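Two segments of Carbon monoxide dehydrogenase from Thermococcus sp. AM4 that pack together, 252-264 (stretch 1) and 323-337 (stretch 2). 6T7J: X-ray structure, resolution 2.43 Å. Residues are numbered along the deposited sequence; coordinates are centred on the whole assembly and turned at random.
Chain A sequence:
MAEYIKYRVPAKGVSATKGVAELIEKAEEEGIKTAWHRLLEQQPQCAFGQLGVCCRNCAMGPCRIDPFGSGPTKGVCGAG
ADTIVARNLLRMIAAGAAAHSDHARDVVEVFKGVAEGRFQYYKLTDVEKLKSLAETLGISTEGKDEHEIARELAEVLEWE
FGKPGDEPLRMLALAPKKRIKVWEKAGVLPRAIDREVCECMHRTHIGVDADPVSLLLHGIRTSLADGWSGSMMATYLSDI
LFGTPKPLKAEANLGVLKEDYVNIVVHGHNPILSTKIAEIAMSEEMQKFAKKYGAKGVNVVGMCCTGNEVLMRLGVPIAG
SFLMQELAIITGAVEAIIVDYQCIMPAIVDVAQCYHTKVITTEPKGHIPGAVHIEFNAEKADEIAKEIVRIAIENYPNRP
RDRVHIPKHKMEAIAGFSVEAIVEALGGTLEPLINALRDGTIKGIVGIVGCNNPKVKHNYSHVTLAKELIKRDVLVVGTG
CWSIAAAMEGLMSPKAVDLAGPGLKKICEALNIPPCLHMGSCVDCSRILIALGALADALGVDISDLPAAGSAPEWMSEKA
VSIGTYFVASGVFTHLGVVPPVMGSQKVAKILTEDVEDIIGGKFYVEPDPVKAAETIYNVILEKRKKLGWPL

Stretch 1, residues 252-264: ANLGVLKEDYVNI
Stretch 2, residues 323-337: LMQELAIITGAVEAI

How does Leu254 come to cover the most surface, 76 Å²? It sits in a 3-10 segment, Leu254 to Val256, with its CB toward a helix including Gln325 to Ala328. With chi1 m and chi2 t, Leu254 CD2 lies 4.1 Å from Ala328 CB and Leu254 CD1 3.9 Å from Met324 CE. Met324, m, t, p, reaches out to meet it, while Ala328 presents only a methyl; Leu254 CA and Ala328 CA are 7.1 Å apart.

What makes buried Asn263, covered over 65 Å², the polar hub? Its rotamer is m, chi2 -48°. An amide both donates and accepts: Asn263 ND2 donates to Ala333 O at 3.0 Å and to Lys258 O at 2.6 Å, and Asn263 OD1 accepts from Lys258 N at 3.0 Å. One side-chain amide thus holds the loop at Lys258 and ties it to stretch 2.

How does Glu335, also buried and covered over 59 Å², answer it? Its side chain folds with chi1 -87°, chi2 68° and chi3 62°, so its carboxylate supplies an acceptor for a backbone N-H: Glu335 OE1 accepts from Asn263 N at 2.7 Å, nearly straight at 170°. Glu335 N returns a bond to Asn263 O at 3.1 Å.

How do the strands continue? Ile264 (phi/psi -120/121) and Ala336 (-157/142) form a parallel bridge, their side chains on the same sheet face; Ile264 CA approaches Ala336 O at 3.6 Å. Before this, Gly332 turns the chain after the helix with phi 83°, where a CB would jam against the preceding carbonyl.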

# COMPACT_ATOMS: atom_id res chain seq x y z
N ALA A 252 12.03 -15.25 -31.57
CA ALA A 252 12.03 -14.02 -30.80
C ALA A 252 12.17 -12.83 -31.73
O ALA A 252 12.64 -12.96 -32.87
CB ALA A 252 13.15 -14.01 -29.75
N ASN A 253 11.75 -11.67 -31.21
CA ASN A 253 11.70 -10.37 -31.87
C ASN A 253 10.48 -10.24 -32.77
O ASN A 253 9.77 -11.22 -33.01
CB ASN A 253 12.98 -10.07 -32.65
CG ASN A 253 13.28 -8.59 -32.72
OD1 ASN A 253 12.41 -7.75 -32.47
ND2 ASN A 253 14.52 -8.24 -33.06
N LEU A 254 10.24 -9.03 -33.27
CA LEU A 254 9.00 -8.70 -33.96
C LEU A 254 8.87 -9.36 -35.33
O LEU A 254 7.82 -9.20 -35.96
CB LEU A 254 8.87 -7.19 -34.09
CG LEU A 254 8.47 -6.49 -32.78
CD1 LEU A 254 8.54 -4.99 -32.92
CD2 LEU A 254 7.08 -6.93 -32.35
N GLY A 255 9.89 -10.07 -35.80
CA GLY A 255 9.75 -10.82 -37.04
C GLY A 255 8.82 -12.01 -36.96
O GLY A 255 8.56 -12.65 -37.99
N VAL A 256 8.31 -12.32 -35.77
CA VAL A 256 7.38 -13.44 -35.60
C VAL A 256 5.96 -13.08 -35.98
O VAL A 256 5.10 -13.97 -36.05
CB VAL A 256 7.43 -13.95 -34.15
CG1 VAL A 256 8.83 -14.41 -33.80
CG2 VAL A 256 6.97 -12.87 -33.19
N LEU A 257 5.67 -11.80 -36.22
CA LEU A 257 4.36 -11.41 -36.71
C LEU A 257 4.28 -11.63 -38.22
O LEU A 257 5.21 -11.29 -38.96
CB LEU A 257 4.08 -9.94 -36.37
CG LEU A 257 4.01 -9.61 -34.88
CD1 LEU A 257 4.42 -8.16 -34.64
CD2 LEU A 257 2.63 -9.88 -34.32
N LYS A 258 3.17 -12.20 -38.66
CA LYS A 258 3.02 -12.68 -40.02
C LYS A 258 2.17 -11.73 -40.86
O LYS A 258 1.33 -10.99 -40.34
CB LYS A 258 2.38 -14.07 -40.03
CG LYS A 258 3.36 -15.24 -40.07
CD LYS A 258 4.42 -15.15 -38.99
CE LYS A 258 5.51 -16.18 -39.20
NZ LYS A 258 4.96 -17.56 -39.31
N GLU A 259 2.40 -11.75 -42.17
CA GLU A 259 1.64 -10.90 -43.08
C GLU A 259 0.32 -11.54 -43.49
O GLU A 259 -0.69 -10.84 -43.59
CB GLU A 259 2.46 -10.59 -44.33
CG GLU A 259 3.31 -9.38 -44.19
CD GLU A 259 4.76 -9.71 -44.02
OE1 GLU A 259 5.09 -10.85 -43.63
OE2 GLU A 259 5.54 -8.80 -44.30
N ASP A 260 0.32 -12.84 -43.75
CA ASP A 260 -0.87 -13.53 -44.23
C ASP A 260 -1.59 -14.29 -43.13
O ASP A 260 -2.49 -15.09 -43.43
CB ASP A 260 -0.49 -14.49 -45.36
CG ASP A 260 0.37 -13.84 -46.42
OD1 ASP A 260 0.19 -12.63 -46.68
OD2 ASP A 260 1.23 -14.54 -46.99
N TYR A 261 -1.23 -14.07 -41.87
CA TYR A 261 -1.90 -14.69 -40.74
C TYR A 261 -2.49 -13.61 -39.85
O TYR A 261 -1.93 -12.52 -39.71
CB TYR A 261 -0.94 -15.56 -39.91
CG TYR A 261 -0.42 -16.80 -40.60
CD1 TYR A 261 0.54 -16.71 -41.60
CD2 TYR A 261 -0.87 -18.06 -40.23
CE1 TYR A 261 1.03 -17.84 -42.22
CE2 TYR A 261 -0.38 -19.20 -40.85
CZ TYR A 261 0.56 -19.08 -41.85
OH TYR A 261 1.05 -20.21 -42.47
N VAL A 262 -3.65 -13.93 -39.25
CA VAL A 262 -4.14 -13.13 -38.13
C VAL A 262 -3.06 -13.11 -37.06
O VAL A 262 -2.47 -14.14 -36.74
CB VAL A 262 -5.45 -13.72 -37.59
CG1 VAL A 262 -5.96 -12.91 -36.40
CG2 VAL A 262 -6.50 -13.79 -38.69
N ASN A 263 -2.77 -11.93 -36.53
CA ASN A 263 -1.76 -11.79 -35.49
C ASN A 263 -2.44 -11.42 -34.18
O ASN A 263 -3.11 -10.38 -34.10
CB ASN A 263 -0.72 -10.73 -35.87
CG ASN A 263 0.21 -11.20 -36.97
OD1 ASN A 263 0.75 -12.30 -36.92
ND2 ASN A 263 0.41 -10.35 -37.97
N ILE A 264 -2.28 -12.26 -33.17
CA ILE A 264 -2.86 -12.03 -31.85
C ILE A 264 -1.73 -11.95 -30.84
O ILE A 264 -0.97 -12.90 -30.69
CB ILE A 264 -3.87 -13.12 -31.46
CG1 ILE A 264 -4.98 -13.23 -32.51
CG2 ILE A 264 -4.46 -12.83 -30.09
CD1 ILE A 264 -5.97 -14.33 -32.22
N LEU A 323 9.25 -1.97 -23.52
CA LEU A 323 9.23 -0.76 -24.33
C LEU A 323 8.87 -1.03 -25.79
O LEU A 323 8.76 -0.09 -26.58
CB LEU A 323 10.60 -0.07 -24.27
CG LEU A 323 10.81 0.74 -22.99
CD1 LEU A 323 12.22 1.31 -22.95
CD2 LEU A 323 9.77 1.84 -22.89
N MET A 324 8.66 -2.29 -26.15
CA MET A 324 8.29 -2.63 -27.52
C MET A 324 6.80 -2.82 -27.72
O MET A 324 6.36 -2.92 -28.87
CB MET A 324 9.04 -3.90 -27.96
CG MET A 324 10.55 -3.73 -27.97
SD MET A 324 11.45 -5.27 -28.28
CE MET A 324 11.16 -5.47 -30.04
N GLN A 325 6.00 -2.85 -26.64
CA GLN A 325 4.57 -3.11 -26.79
C GLN A 325 3.93 -2.13 -27.76
O GLN A 325 3.29 -2.53 -28.74
CB GLN A 325 3.87 -3.09 -25.43
CG GLN A 325 4.10 -1.85 -24.57
CD GLN A 325 3.49 -1.98 -23.19
OE1 GLN A 325 2.28 -1.90 -23.02
NE2 GLN A 325 4.34 -2.19 -22.19
N GLU A 326 4.11 -0.82 -27.51
CA GLU A 326 3.65 0.20 -28.45
C GLU A 326 4.11 -0.12 -29.87
O GLU A 326 3.30 -0.15 -30.81
CB GLU A 326 4.19 1.57 -28.04
CG GLU A 326 3.30 2.35 -27.10
CD GLU A 326 4.01 3.56 -26.55
OE1 GLU A 326 5.23 3.46 -26.28
OE2 GLU A 326 3.36 4.62 -26.40
N LEU A 327 5.41 -0.40 -30.04
CA LEU A 327 5.95 -0.63 -31.37
C LEU A 327 5.25 -1.79 -32.06
O LEU A 327 5.10 -1.77 -33.29
CB LEU A 327 7.45 -0.89 -31.28
CG LEU A 327 8.26 0.25 -30.65
CD1 LEU A 327 9.69 -0.19 -30.36
CD2 LEU A 327 8.24 1.47 -31.55
N ALA A 328 4.79 -2.78 -31.30
CA ALA A 328 4.12 -3.92 -31.91
C ALA A 328 2.84 -3.49 -32.62
O ALA A 328 2.50 -4.02 -33.69
CB ALA A 328 3.82 -4.99 -30.86
N ILE A 329 2.13 -2.52 -32.06
CA ILE A 329 0.94 -2.00 -32.72
C ILE A 329 1.32 -1.16 -33.93
O ILE A 329 0.55 -1.05 -34.89
CB ILE A 329 0.08 -1.20 -31.72
CG1 ILE A 329 -0.12 -2.01 -30.43
CG2 ILE A 329 -1.26 -0.83 -32.33
CD1 ILE A 329 -0.81 -1.23 -29.33
N ILE A 330 2.51 -0.56 -33.91
CA ILE A 330 2.93 0.31 -35.01
C ILE A 330 3.41 -0.48 -36.21
O ILE A 330 3.60 0.10 -37.29
CB ILE A 330 3.98 1.29 -34.45
CG1 ILE A 330 3.42 1.97 -33.20
CG2 ILE A 330 4.35 2.36 -35.47
CD1 ILE A 330 4.28 3.05 -32.63
N THR A 331 3.59 -1.80 -36.08
CA THR A 331 3.80 -2.63 -37.26
C THR A 331 2.59 -2.59 -38.18
O THR A 331 2.72 -2.79 -39.39
CB THR A 331 4.10 -4.08 -36.85
OG1 THR A 331 2.94 -4.66 -36.24
CG2 THR A 331 5.27 -4.14 -35.88
N GLY A 332 1.40 -2.33 -37.63
CA GLY A 332 0.19 -2.29 -38.40
C GLY A 332 -0.46 -3.63 -38.66
O GLY A 332 -1.45 -3.69 -39.40
N ALA A 333 0.06 -4.71 -38.07
CA ALA A 333 -0.42 -6.05 -38.36
C ALA A 333 -1.02 -6.74 -37.14
O ALA A 333 -1.29 -7.95 -37.20
CB ALA A 333 0.72 -6.91 -38.92
N VAL A 334 -1.24 -6.03 -36.04
CA VAL A 334 -1.80 -6.62 -34.83
C VAL A 334 -3.32 -6.48 -34.89
O VAL A 334 -3.85 -5.37 -34.77
CB VAL A 334 -1.23 -5.98 -33.57
CG1 VAL A 334 -1.95 -6.50 -32.34
CG2 VAL A 334 0.26 -6.27 -33.46
N GLU A 335 -4.02 -7.60 -35.06
CA GLU A 335 -5.47 -7.57 -35.05
C GLU A 335 -6.01 -7.32 -33.65
O GLU A 335 -7.01 -6.60 -33.48
CB GLU A 335 -6.03 -8.87 -35.61
CG GLU A 335 -6.18 -8.88 -37.11
CD GLU A 335 -4.85 -8.85 -37.84
OE1 GLU A 335 -4.07 -9.82 -37.67
OE2 GLU A 335 -4.59 -7.88 -38.57
N ALA A 336 -5.36 -7.89 -32.64
CA ALA A 336 -5.81 -7.72 -31.27
C ALA A 336 -4.64 -7.96 -30.32
O ALA A 336 -3.81 -8.85 -30.55
CB ALA A 336 -6.97 -8.67 -30.94
N ILE A 337 -4.59 -7.16 -29.26
CA ILE A 337 -3.68 -7.39 -28.14
C ILE A 337 -4.53 -7.62 -26.89
O ILE A 337 -5.37 -6.79 -26.54
CB ILE A 337 -2.69 -6.22 -27.94
CG1 ILE A 337 -1.81 -6.46 -26.72
CG2 ILE A 337 -3.42 -4.88 -27.85
CD1 ILE A 337 -0.50 -5.71 -26.75